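Local coordinates for WbbZ protein (PDB 6X1L), which is of uncharacterized function but belongs to the polysaccharide pyruvyl transferase family and so may transfer pyruvyl groups to surface polysaccharide, at residues D67-G72 with G94-V99; V99-S104 with D118-F123. All coordinates share one frame; numbering follows the deposited sequence.

Contact 1: residues D67-G72 with G94-V99; sequences DILIFG and GKFHKV
The beta-alpha-beta unit of strand 67-71, helix 84-92 and strand 98-104 closes here, where Asp67, Ile68 and Leu69 meet Phe96, Lys98 and Val99 as the chain enters the second strand of the unit, parallel to the first. Two backbone bonds start the pairing: His97 N gives its hydrogen to Asp67 O at 2.8 Å, nearly in line with the carbonyl, and Leu69 N to Lys98 O at 3.0 Å. Just before the strand, Leu69 CB stands over the centre of one face of the Phe96 ring, 3.6 Å from its centroid and 13° off its normal, a CH-pi contact. Phe96 CG is anti to the carbonyl carbon (chi1 -58°), beside the backbone N. At the ring edge, CD2 lies 3.8 Å from Asp67 CB. Leu69 and Val99 lie side by side, CD2 to CG2 at 4.0 Å; branched apolar residues suit this buried face. On the other face Ile68 CG1 rests on Lys98 CB at 3.9 Å, the lysine packing through its aliphatic root. Buried Asp67 is satisfied: OD1 forms a salt bridge with Arg23 NE and OD2 accepts from Ser63 N. Helix 84-92 packs on Leu69 through Phe88, and strand 23-27 flanks strand 67-71 on its other edge.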
loop_
_atom_site.group_PDB
_atom_site.type_symbol
_atom_site.label_atom_id
_atom_site.label_comp_id
_atom_site.label_asym_id
_atom_site.label_seq_id
_atom_site.Cartn_x
_atom_site.Cartn_y
_atom_site.Cartn_z
ATOM N N ASP A 67 -12.927 -16.404 -27.389
ATOM C CA ASP A 67 -12.431 -15.742 -26.188
ATOM C C ASP A 67 -12.081 -16.780 -25.133
ATOM O O ASP A 67 -12.853 -17.716 -24.893
ATOM C CB ASP A 67 -13.457 -14.753 -25.629
ATOM C CG ASP A 67 -13.559 -13.493 -26.457
ATOM O OD1 ASP A 67 -12.684 -13.276 -27.318
ATOM O OD2 ASP A 67 -14.517 -12.721 -26.254
ATOM N N ILE A 68 -10.923 -16.607 -24.508
ATOM C CA ILE A 68 -10.463 -17.453 -23.416
ATOM C C ILE A 68 -10.384 -16.603 -22.156
ATOM O O ILE A 68 -9.792 -15.516 -22.171
ATOM C CB ILE A 68 -9.097 -18.087 -23.735
ATOM C CG1 ILE A 68 -9.257 -19.182 -24.794
ATOM C CG2 ILE A 68 -8.451 -18.631 -22.472
ATOM C CD1 ILE A 68 -7.966 -19.881 -25.148
ATOM N N LEU A 69 -10.988 -17.087 -21.073
ATOM C CA LEU A 69 -10.873 -16.419 -19.783
ATOM C C LEU A 69 -9.576 -16.848 -19.110
ATOM O O LEU A 69 -9.351 -18.044 -18.882
ATOM C CB LEU A 69 -12.069 -16.739 -18.889
ATOM C CG LEU A 69 -11.948 -16.231 -17.447
ATOM C CD1 LEU A 69 -12.075 -14.710 -17.381
ATOM C CD2 LEU A 69 -12.968 -16.900 -16.536
ATOM N N ILE A 70 -8.720 -15.880 -18.808
ATOM C CA ILE A 70 -7.512 -16.114 -18.029
ATOM C C ILE A 70 -7.869 -15.769 -16.589
ATOM O O ILE A 70 -8.051 -14.597 -16.245
ATOM C CB ILE A 70 -6.333 -15.281 -18.534
ATOM C CG1 ILE A 70 -6.146 -15.461 -20.040
ATOM C CG2 ILE A 70 -5.063 -15.642 -17.779
ATOM C CD1 ILE A 70 -5.746 -16.870 -20.457
ATOM N N PHE A 71 -7.994 -16.789 -15.746
ATOM C CA PHE A 71 -8.300 -16.573 -14.339
ATOM C C PHE A 71 -6.992 -16.498 -13.561
ATOM O O PHE A 71 -6.213 -17.459 -13.558
ATOM C CB PHE A 71 -9.203 -17.673 -13.788
ATOM C CG PHE A 71 -9.686 -17.404 -12.394
ATOM C CD1 PHE A 71 -10.560 -16.359 -12.143
ATOM C CD2 PHE A 71 -9.261 -18.186 -11.336
ATOM C CE1 PHE A 71 -11.003 -16.101 -10.860
ATOM C CE2 PHE A 71 -9.701 -17.934 -10.051
ATOM C CZ PHE A 71 -10.573 -16.890 -9.812
ATOM N N GLY A 72 -6.762 -15.364 -12.897
ATOM C CA GLY A 72 -5.477 -15.129 -12.265
ATOM C C GLY A 72 -5.153 -16.172 -11.212
ATOM O O GLY A 72 -6.039 -16.769 -10.601
ATOM N N GLY A 94 -19.558 -20.498 -19.105
ATOM C CA GLY A 94 -20.278 -20.652 -20.358
ATOM C C GLY A 94 -20.001 -19.564 -21.375
ATOM O O GLY A 94 -20.285 -19.755 -22.562
ATOM N N LYS A 95 -19.448 -18.429 -20.938
ATOM C CA LYS A 95 -19.214 -17.304 -21.836
ATOM C C LYS A 95 -18.005 -17.497 -22.742
ATOM O O LYS A 95 -17.922 -16.837 -23.784
ATOM C CB LYS A 95 -19.013 -16.012 -21.037
ATOM C CG LYS A 95 -20.173 -15.593 -20.151
ATOM C CD LYS A 95 -19.814 -14.317 -19.395
ATOM C CE LYS A 95 -20.908 -13.896 -18.429
ATOM N NZ LYS A 95 -20.539 -12.650 -17.698
ATOM N N PHE A 96 -17.065 -18.362 -22.372
ATOM C CA PHE A 96 -15.777 -18.430 -23.043
ATOM C C PHE A 96 -15.557 -19.796 -23.685
ATOM O O PHE A 96 -16.216 -20.784 -23.350
ATOM C CB PHE A 96 -14.636 -18.123 -22.065
ATOM C CG PHE A 96 -14.758 -16.778 -21.399
ATOM C CD1 PHE A 96 -15.398 -16.650 -20.176
ATOM C CD2 PHE A 96 -14.246 -15.642 -22.003
ATOM C CE1 PHE A 96 -15.516 -15.411 -19.563
ATOM C CE2 PHE A 96 -14.363 -14.401 -21.395
ATOM C CZ PHE A 96 -15.000 -14.289 -20.174
ATOM N N HIS A 97 -14.609 -19.828 -24.626
ATOM C CA HIS A 97 -14.232 -21.081 -25.273
ATOM C C HIS A 97 -13.464 -21.984 -24.315
ATOM O O HIS A 97 -13.702 -23.198 -24.268
ATOM C CB HIS A 97 -13.402 -20.786 -26.523
ATOM C CG HIS A 97 -12.898 -22.009 -27.224
ATOM N ND1 HIS A 97 -11.581 -22.411 -27.166
ATOM C CD2 HIS A 97 -13.532 -22.913 -28.009
ATOM C CE1 HIS A 97 -11.426 -23.512 -27.879
ATOM N NE2 HIS A 97 -12.595 -23.837 -28.401
ATOM N N LYS A 98 -12.541 -21.406 -23.550
ATOM C CA LYS A 98 -11.767 -22.119 -22.545
ATOM C C LYS A 98 -11.608 -21.223 -21.327
ATOM O O LYS A 98 -11.749 -20.000 -21.410
ATOM C CB LYS A 98 -10.375 -22.520 -23.055
ATOM C CG LYS A 98 -10.367 -23.499 -24.210
ATOM C CD LYS A 98 -10.876 -24.855 -23.775
ATOM C CE LYS A 98 -10.784 -25.861 -24.909
ATOM N NZ LYS A 98 -11.351 -27.170 -24.497
ATOM N N VAL A 99 -11.310 -21.844 -20.192
ATOM C CA VAL A 99 -10.932 -21.127 -18.981
ATOM C C VAL A 99 -9.553 -21.622 -18.575
ATOM O O VAL A 99 -9.374 -22.808 -18.263
ATOM C CB VAL A 99 -11.948 -21.313 -17.847
ATOM C CG1 VAL A 99 -11.347 -20.850 -16.525
ATOM C CG2 VAL A 99 -13.210 -20.525 -18.149
#

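Contact 2: residues V99-S104 with D118-F123; sequences VIIMPS and DKFVVF
Val99 and Phe120 lie side by side and point the same way, and the aromatic ring turns its edge to the valine: Val99 CG1 comes to 3.6 Å from Phe120 CE1, near the ring plane. Over one face of that ring, toward its rim, stands Ile101 CD1, 4.2 Å from CE1, so that an edge and a face of one phenylalanine are met by two residues on the same face of the sheet. The opposite face carries Ile100, which runs alongside both Val121 and Phe123. Its CG2, anti to the backbone N, meets the edge of the Phe123 ring at CE2, 3.6 Å away, while CG1 lies against Val121 CB. Ile101 O also lies at that ring's edge, in its plane, 3.4 Å from Phe123 CD2. Beta-branched residues suit these extended, buried strands, and the two phenylalanine rings pack against them, one on each face. The strands run parallel, 9° apart, in a ladder that alternates between them: Val99 N to Lys119 O, Val121 N to Val99 O, Ile101 N to Val121 O at 2.8 Å, and Phe123 N to Ile101 O. At Pro103 the chain turns a corner. The proline, with no N-H to give, lies beside Phe123, CD to CB 3.9 Å; past the corner Ser104 N bonds Phe123 O at 2.9 Å, in a bent bond (140°). Helix 110-115 covers the Phe120 side through Leu112 and Phe113, whereas helix 6-21 lies over Ile100 and Phe123, whose ring also stacks with Phe145 of strand 144-146.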
loop_
_atom_site.group_PDB
_atom_site.type_symbol
_atom_site.label_atom_id
_atom_site.label_comp_id
_atom_site.label_asym_id
_atom_site.label_seq_id
_atom_site.Cartn_x
_atom_site.Cartn_y
_atom_site.Cartn_z
ATOM N N VAL A 99 -11.310 -21.844 -20.192
ATOM C CA VAL A 99 -10.932 -21.127 -18.981
ATOM C C VAL A 99 -9.553 -21.622 -18.575
ATOM O O VAL A 99 -9.374 -22.808 -18.263
ATOM C CB VAL A 99 -11.948 -21.313 -17.847
ATOM C CG1 VAL A 99 -11.347 -20.850 -16.525
ATOM C CG2 VAL A 99 -13.210 -20.525 -18.149
ATOM N N ILE A 100 -8.577 -20.721 -18.591
ATOM C CA ILE A 100 -7.209 -21.030 -18.198
ATOM C C ILE A 100 -7.012 -20.552 -16.767
ATOM O O ILE A 100 -7.118 -19.351 -16.484
ATOM C CB ILE A 100 -6.188 -20.378 -19.142
ATOM C CG1 ILE A 100 -6.339 -20.929 -20.559
ATOM C CG2 ILE A 100 -4.776 -20.605 -18.628
ATOM C CD1 ILE A 100 -5.357 -20.338 -21.543
ATOM N N ILE A 101 -6.731 -21.487 -15.866
ATOM C CA ILE A 101 -6.460 -21.160 -14.473
ATOM C C ILE A 101 -4.951 -21.011 -14.321
ATOM O O ILE A 101 -4.209 -21.990 -14.422
ATOM C CB ILE A 101 -7.021 -22.225 -13.525
ATOM C CG1 ILE A 101 -8.546 -22.289 -13.651
ATOM C CG2 ILE A 101 -6.608 -21.930 -12.089
ATOM C CD1 ILE A 101 -9.202 -23.278 -12.713
HETATM N N MSE A 102 -4.497 -19.782 -14.091
HETATM C CA MSE A 102 -3.073 -19.502 -13.908
HETATM C C MSE A 102 -2.567 -20.209 -12.637
HETATM O O MSE A 102 -3.382 -20.591 -11.797
HETATM C CB MSE A 102 -2.851 -17.984 -13.867
HETATM C CG MSE A 102 -3.258 -17.295 -15.166
HETATM SE SE MSE A 102 -2.182 -17.834 -16.728
HETATM C CE MSE A 102 -0.756 -16.500 -16.515
ATOM N N PRO A 103 -1.229 -20.406 -12.509
ATOM C CA PRO A 103 -0.697 -21.281 -11.446
ATOM C C PRO A 103 -1.349 -21.106 -10.083
ATOM O O PRO A 103 -1.220 -20.051 -9.449
ATOM C CB PRO A 103 0.786 -20.900 -11.404
ATOM C CG PRO A 103 1.092 -20.558 -12.822
ATOM C CD PRO A 103 -0.143 -19.875 -13.359
ATOM N N SER A 104 -2.041 -22.146 -9.621
ATOM C CA SER A 104 -2.927 -22.022 -8.474
ATOM C C SER A 104 -2.782 -23.209 -7.531
ATOM O O SER A 104 -2.292 -24.281 -7.901
ATOM C CB SER A 104 -4.391 -21.896 -8.913
ATOM O OG SER A 104 -4.610 -20.677 -9.605
ATOM N N ASP A 118 -13.702 -30.411 -20.142
ATOM C CA ASP A 118 -13.506 -30.066 -21.544
ATOM C C ASP A 118 -13.237 -28.584 -21.772
ATOM O O ASP A 118 -12.869 -28.205 -22.887
ATOM C CB ASP A 118 -14.719 -30.502 -22.371
ATOM C CG ASP A 118 -14.670 -31.975 -22.740
ATOM O OD1 ASP A 118 -15.111 -32.815 -21.926
ATOM O OD2 ASP A 118 -14.179 -32.293 -23.843
ATOM N N LYS A 119 -13.398 -27.737 -20.758
ATOM C CA LYS A 119 -13.130 -26.316 -20.915
ATOM C C LYS A 119 -11.977 -25.805 -20.067
ATOM O O LYS A 119 -11.455 -24.725 -20.363
ATOM C CB LYS A 119 -14.389 -25.496 -20.592
ATOM C CG LYS A 119 -15.644 -26.035 -21.260
ATOM C CD LYS A 119 -16.775 -25.023 -21.250
ATOM C CE LYS A 119 -16.490 -23.875 -22.198
ATOM N NZ LYS A 119 -17.639 -22.934 -22.265
ATOM N N PHE A 120 -11.549 -26.553 -19.053
ATOM C CA PHE A 120 -10.522 -26.105 -18.122
ATOM C C PHE A 120 -9.127 -26.440 -18.631
ATOM O O PHE A 120 -8.871 -27.551 -19.102
ATOM C CB PHE A 120 -10.712 -26.753 -16.749
ATOM C CG PHE A 120 -11.626 -26.000 -15.834
ATOM C CD1 PHE A 120 -11.768 -24.628 -15.940
ATOM C CD2 PHE A 120 -12.334 -26.668 -14.851
ATOM C CE1 PHE A 120 -12.607 -23.941 -15.083
ATOM C CE2 PHE A 120 -13.173 -25.988 -13.994
ATOM C CZ PHE A 120 -13.311 -24.625 -14.110
ATOM N N VAL A 121 -8.224 -25.470 -18.518
ATOM C CA VAL A 121 -6.789 -25.702 -18.622
ATOM C C VAL A 121 -6.197 -25.221 -17.305
ATOM O O VAL A 121 -6.237 -24.021 -17.003
ATOM C CB VAL A 121 -6.165 -24.983 -19.824
ATOM C CG1 VAL A 121 -4.670 -25.252 -19.881
ATOM C CG2 VAL A 121 -6.840 -25.438 -21.115
ATOM N N VAL A 122 -5.682 -26.153 -16.505
ATOM C CA VAL A 122 -5.348 -25.892 -15.109
ATOM C C VAL A 122 -3.836 -25.871 -14.950
ATOM O O VAL A 122 -3.157 -26.858 -15.256
ATOM C CB VAL A 122 -5.971 -26.932 -14.168
ATOM C CG1 VAL A 122 -5.743 -26.521 -12.718
ATOM C CG2 VAL A 122 -7.452 -27.100 -14.460
ATOM N N PHE A 123 -3.310 -24.759 -14.441
ATOM C CA PHE A 123 -1.907 -24.664 -14.067
ATOM C C PHE A 123 -1.807 -24.752 -12.550
ATOM O O PHE A 123 -2.467 -23.990 -11.834
ATOM C CB PHE A 123 -1.285 -23.370 -14.590
ATOM C CG PHE A 123 -1.117 -23.347 -16.079
ATOM C CD1 PHE A 123 0.054 -23.798 -16.663
ATOM C CD2 PHE A 123 -2.138 -22.892 -16.897
ATOM C CE1 PHE A 123 0.207 -23.794 -18.038
ATOM C CE2 PHE A 123 -1.993 -22.882 -18.270
ATOM C CZ PHE A 123 -0.817 -23.334 -18.842
#

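Contacts 1 and 2 follow one another along the chain and meet at Val99, their centres about 9 Å apart. Strand 98-104 serves both, lying between strand 67-71 and strand 120-124 in a six-stranded parallel sheet, so each contact closes one of two successive beta-alpha-beta units, through helix 84-92 and then helix 110-115. Bonds also pass from one contact to the other: Leu69 O lies 2.8 Å from Ile100 N, continuing the first ladder, and Phe96 O probably accepts a hydrogen bond from Lys119 NZ just ahead of strands 98-104 and 120-124. Together they join the third, fourth and fifth strands across this sheet, one of two parallel sheets, consistent with the GT-B clan to which the family belongs.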